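Local coordinates for protein putative hexulose 6 phosphate synthase (Salmonella typhimurium, PDB 3F4W) that is a putative synthase of unestablished function, with a TIM-barrel fold, that assembles from two copies of the chain, at residues I29-P34 and K45-K50. Numbering follows the deposited sequence.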
ATOM      1  N   ILE A  29      -9.194  -3.670 -16.554  1.00 15.66           N
ATOM      2  CA  ILE A  29      -9.320  -2.337 -15.989  1.00 14.58           C
ATOM      3  C   ILE A  29      -8.671  -2.333 -14.611  1.00 15.95           C
ATOM      4  O   ILE A  29      -9.071  -3.090 -13.726  1.00 17.03           O
ATOM      5  CB  ILE A  29     -10.796  -1.915 -15.864  1.00 18.32           C
ATOM      6  CG1 ILE A  29     -11.506  -2.070 -17.212  1.00 15.48           C
ATOM      7  CG2 ILE A  29     -10.902  -0.488 -15.335  1.00 15.60           C
ATOM      8  CD1 ILE A  29     -12.968  -1.666 -17.188  1.00 19.23           C
ATOM      9  N   GLU A  30      -7.658  -1.497 -14.434  1.00 13.21           N
ATOM     10  CA  GLU A  30      -6.978  -1.423 -13.151  1.00 14.24           C
ATOM     11  C   GLU A  30      -7.446  -0.217 -12.339  1.00 16.44           C
ATOM     12  O   GLU A  30      -7.344   0.924 -12.784  1.00 14.34           O
ATOM     13  CB  GLU A  30      -5.459  -1.362 -13.331  1.00 15.00           C
ATOM     14  CG  GLU A  30      -4.714  -1.049 -12.036  1.00 15.08           C
ATOM     15  CD  GLU A  30      -3.230  -0.799 -12.242  1.00 19.75           C
ATOM     16  OE1 GLU A  30      -2.656  -1.337 -13.210  1.00 19.92           O
ATOM     17  OE2 GLU A  30      -2.636  -0.063 -11.425  1.00 28.86           O
ATOM     18  N   VAL A  31      -7.968  -0.474 -11.148  1.00 13.12           N
ATOM     19  CA  VAL A  31      -8.213   0.609 -10.208  1.00 13.80           C
ATOM     20  C   VAL A  31      -6.899   0.892  -9.482  1.00 14.96           C
ATOM     21  O   VAL A  31      -6.477   0.113  -8.628  1.00 14.35           O
ATOM     22  CB  VAL A  31      -9.329   0.253  -9.211  1.00 16.20           C
ATOM     23  CG1 VAL A  31      -9.510   1.364  -8.183  1.00 17.73           C
ATOM     24  CG2 VAL A  31     -10.627  -0.006  -9.958  1.00 13.96           C
ATOM     25  N   GLY A  32      -6.250   1.994  -9.849  1.00 14.31           N
ATOM     26  CA  GLY A  32      -4.961   2.362  -9.284  1.00 18.21           C
ATOM     27  C   GLY A  32      -4.996   2.628  -7.790  1.00 16.90           C
ATOM     28  O   GLY A  32      -6.061   2.845  -7.213  1.00 16.89           O
ATOM     29  N   THR A  33      -3.826   2.624  -7.158  1.00 14.97           N
ATOM     30  CA  THR A  33      -3.755   2.745  -5.704  1.00 15.99           C
ATOM     31  C   THR A  33      -4.356   4.041  -5.149  1.00 16.41           C
ATOM     32  O   THR A  33      -5.141   4.000  -4.208  1.00 15.13           O
ATOM     33  CB  THR A  33      -2.315   2.583  -5.189  1.00 16.53           C
ATOM     34  OG1 THR A  33      -1.739   1.410  -5.771  1.00 15.25           O
ATOM     35  CG2 THR A  33      -2.306   2.453  -3.673  1.00 14.48           C
ATOM     36  N   PRO A  34      -3.978   5.196  -5.720  1.00 19.99           N
ATOM     37  CA  PRO A  34      -4.549   6.461  -5.242  1.00 15.24           C
ATOM     38  C   PRO A  34      -6.056   6.510  -5.482  1.00 18.41           C
ATOM     39  O   PRO A  34      -6.795   7.143  -4.724  1.00 16.21           O
ATOM     40  CB  PRO A  34      -3.846   7.509  -6.107  1.00 18.15           C
ATOM     41  CG  PRO A  34      -2.588   6.855  -6.558  1.00 19.24           C
ATOM     42  CD  PRO A  34      -2.927   5.409  -6.729  1.00 19.66           C
ATOM     43  N   LYS A  45     -16.655  -1.887  -7.157  1.00 17.83           N
ATOM     44  CA  LYS A  45     -18.049  -2.280  -7.318  1.00 15.78           C
ATOM     45  C   LYS A  45     -18.687  -1.584  -8.516  1.00 18.16           C
ATOM     46  O   LYS A  45     -19.333  -2.223  -9.346  1.00 18.21           O
ATOM     47  CB  LYS A  45     -18.838  -1.960  -6.048  1.00 16.92           C
ATOM     48  CG  LYS A  45     -18.357  -2.705  -4.811  1.00 20.84           C
ATOM     49  CD  LYS A  45     -19.105  -2.258  -3.563  1.00 22.01           C
ATOM     50  CE  LYS A  45     -18.880  -3.218  -2.404  1.00 27.41           C
ATOM     51  NZ  LYS A  45     -19.516  -2.739  -1.143  1.00 32.13           N
ATOM     52  N   ALA A  46     -18.492  -0.272  -8.598  1.00 16.58           N
ATOM     53  CA  ALA A  46     -19.095   0.538  -9.650  1.00 18.48           C
ATOM     54  C   ALA A  46     -18.583   0.160 -11.037  1.00 18.34           C
ATOM     55  O   ALA A  46     -19.358   0.046 -11.984  1.00 16.06           O
ATOM     56  CB  ALA A  46     -18.848   2.015  -9.379  1.00 20.19           C
ATOM     57  N   ILE A  47     -17.276  -0.024 -11.156  1.00 20.47           N
ATOM     58  CA  ILE A  47     -16.680  -0.355 -12.447  1.00 19.95           C
ATOM     59  C   ILE A  47     -17.065  -1.763 -12.900  1.00 20.92           C
ATOM     60  O   ILE A  47     -17.406  -1.976 -14.063  1.00 21.96           O
ATOM     61  CB  ILE A  47     -15.151  -0.196 -12.411  1.00 18.41           C
ATOM     62  CG1 ILE A  47     -14.785   1.289 -12.342  1.00 18.76           C
ATOM     63  CG2 ILE A  47     -14.508  -0.848 -13.627  1.00 19.26           C
ATOM     64  CD1 ILE A  47     -13.318   1.545 -12.072  1.00 19.04           C
ATOM     65  N   LYS A  48     -17.022  -2.719 -11.975  1.00 20.52           N
ATOM     66  CA  LYS A  48     -17.348  -4.103 -12.298  1.00 21.64           C
ATOM     67  C   LYS A  48     -18.824  -4.221 -12.658  1.00 25.30           C
ATOM     68  O   LYS A  48     -19.216  -5.081 -13.447  1.00 26.56           O
ATOM     69  CB  LYS A  48     -17.001  -5.034 -11.132  1.00 20.53           C
ATOM     70  CG  LYS A  48     -17.117  -6.513 -11.457  1.00 21.87           C
ATOM     71  CD  LYS A  48     -16.084  -6.954 -12.485  1.00 23.73           C
ATOM     72  CE  LYS A  48     -16.281  -8.420 -12.855  1.00 24.92           C
ATOM     73  NZ  LYS A  48     -15.250  -8.900 -13.815  1.00 21.23           N
ATOM     74  N   GLU A  49     -19.636  -3.341 -12.079  1.00 29.43           N
ATOM     75  CA  GLU A  49     -21.064  -3.302 -12.369  1.00 27.21           C
ATOM     76  C   GLU A  49     -21.331  -2.768 -13.774  1.00 30.40           C
ATOM     77  O   GLU A  49     -22.176  -3.295 -14.499  1.00 26.22           O
ATOM     78  CB  GLU A  49     -21.788  -2.439 -11.334  1.00 30.10           C
ATOM     79  CG  GLU A  49     -23.274  -2.250 -11.590  1.00 37.08           C
ATOM     80  CD  GLU A  49     -23.966  -1.496 -10.464  1.00 45.48           C
ATOM     81  OE1 GLU A  49     -23.456  -0.430 -10.055  1.00 47.11           O
ATOM     82  OE2 GLU A  49     -25.020  -1.969  -9.989  1.00 49.44           O
ATOM     83  N   LYS A  50     -20.607  -1.722 -14.157  1.00 23.77           N
ATOM     84  CA  LYS A  50     -20.812  -1.103 -15.461  1.00 23.81           C
ATOM     85  C   LYS A  50     -20.222  -1.948 -16.588  1.00 26.96           C
ATOM     86  O   LYS A  50     -20.793  -2.030 -17.674  1.00 26.94           O
ATOM     87  CB  LYS A  50     -20.225   0.312 -15.493  1.00 22.79           C
ATOM     88  CG  LYS A  50     -20.659   1.119 -16.706  1.00 27.30           C
ATOM     89  CD  LYS A  50     -20.050   2.505 -16.716  1.00 25.41           C
ATOM     90  CE  LYS A  50     -20.521   3.291 -17.930  1.00 25.73           C
ATOM     91  NZ  LYS A  50     -19.740   4.542 -18.126  1.00 27.75           N
TER
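Ile47 of helix 42-50 reaches across to Ile29 and Val31 of strand 28-31, a small worked example of how a TIM barrel joins its helical layer to its parallel strands through aliphatic side chains. The work is divided between two branches of Ile47. Its CG2 methyl touches the methyls of both branches of Ile29, lying 4.0 Å from Ile29 CD1 and equally far from Ile29 CG2. The longer branch, with CG1 anti to the carbonyl carbon (chi1 -71°) and the chain then extended, brings Ile47 CD1 to 3.8 Å from Val31 CG2. No hydrogen bond links the segments, and their backbones stay well apart: the CA atoms of Ile29 and Ile47 are 8.4 Å from each other. All three touching residues are buried, whereas the outward flank of the helix is polar, with Lys45 and Glu49 exposed to solvent. Lys48 and Lys50 are only partly exposed; Lys48 pairs with Asp79 and Lys50 with Asp20, both salt bridges. Between Ile29 and Val31, Glu30 points the other way, and its OE1 accepts a hydrogen bond from Gln4. The apolar layer continues past the two segments: Ile47 also packs on Val56 of strand 55-62, Val31 on Ala43 and Ile44 of helix 42-50, and strand 28-31 runs parallel between strands 2-7 and 55-62.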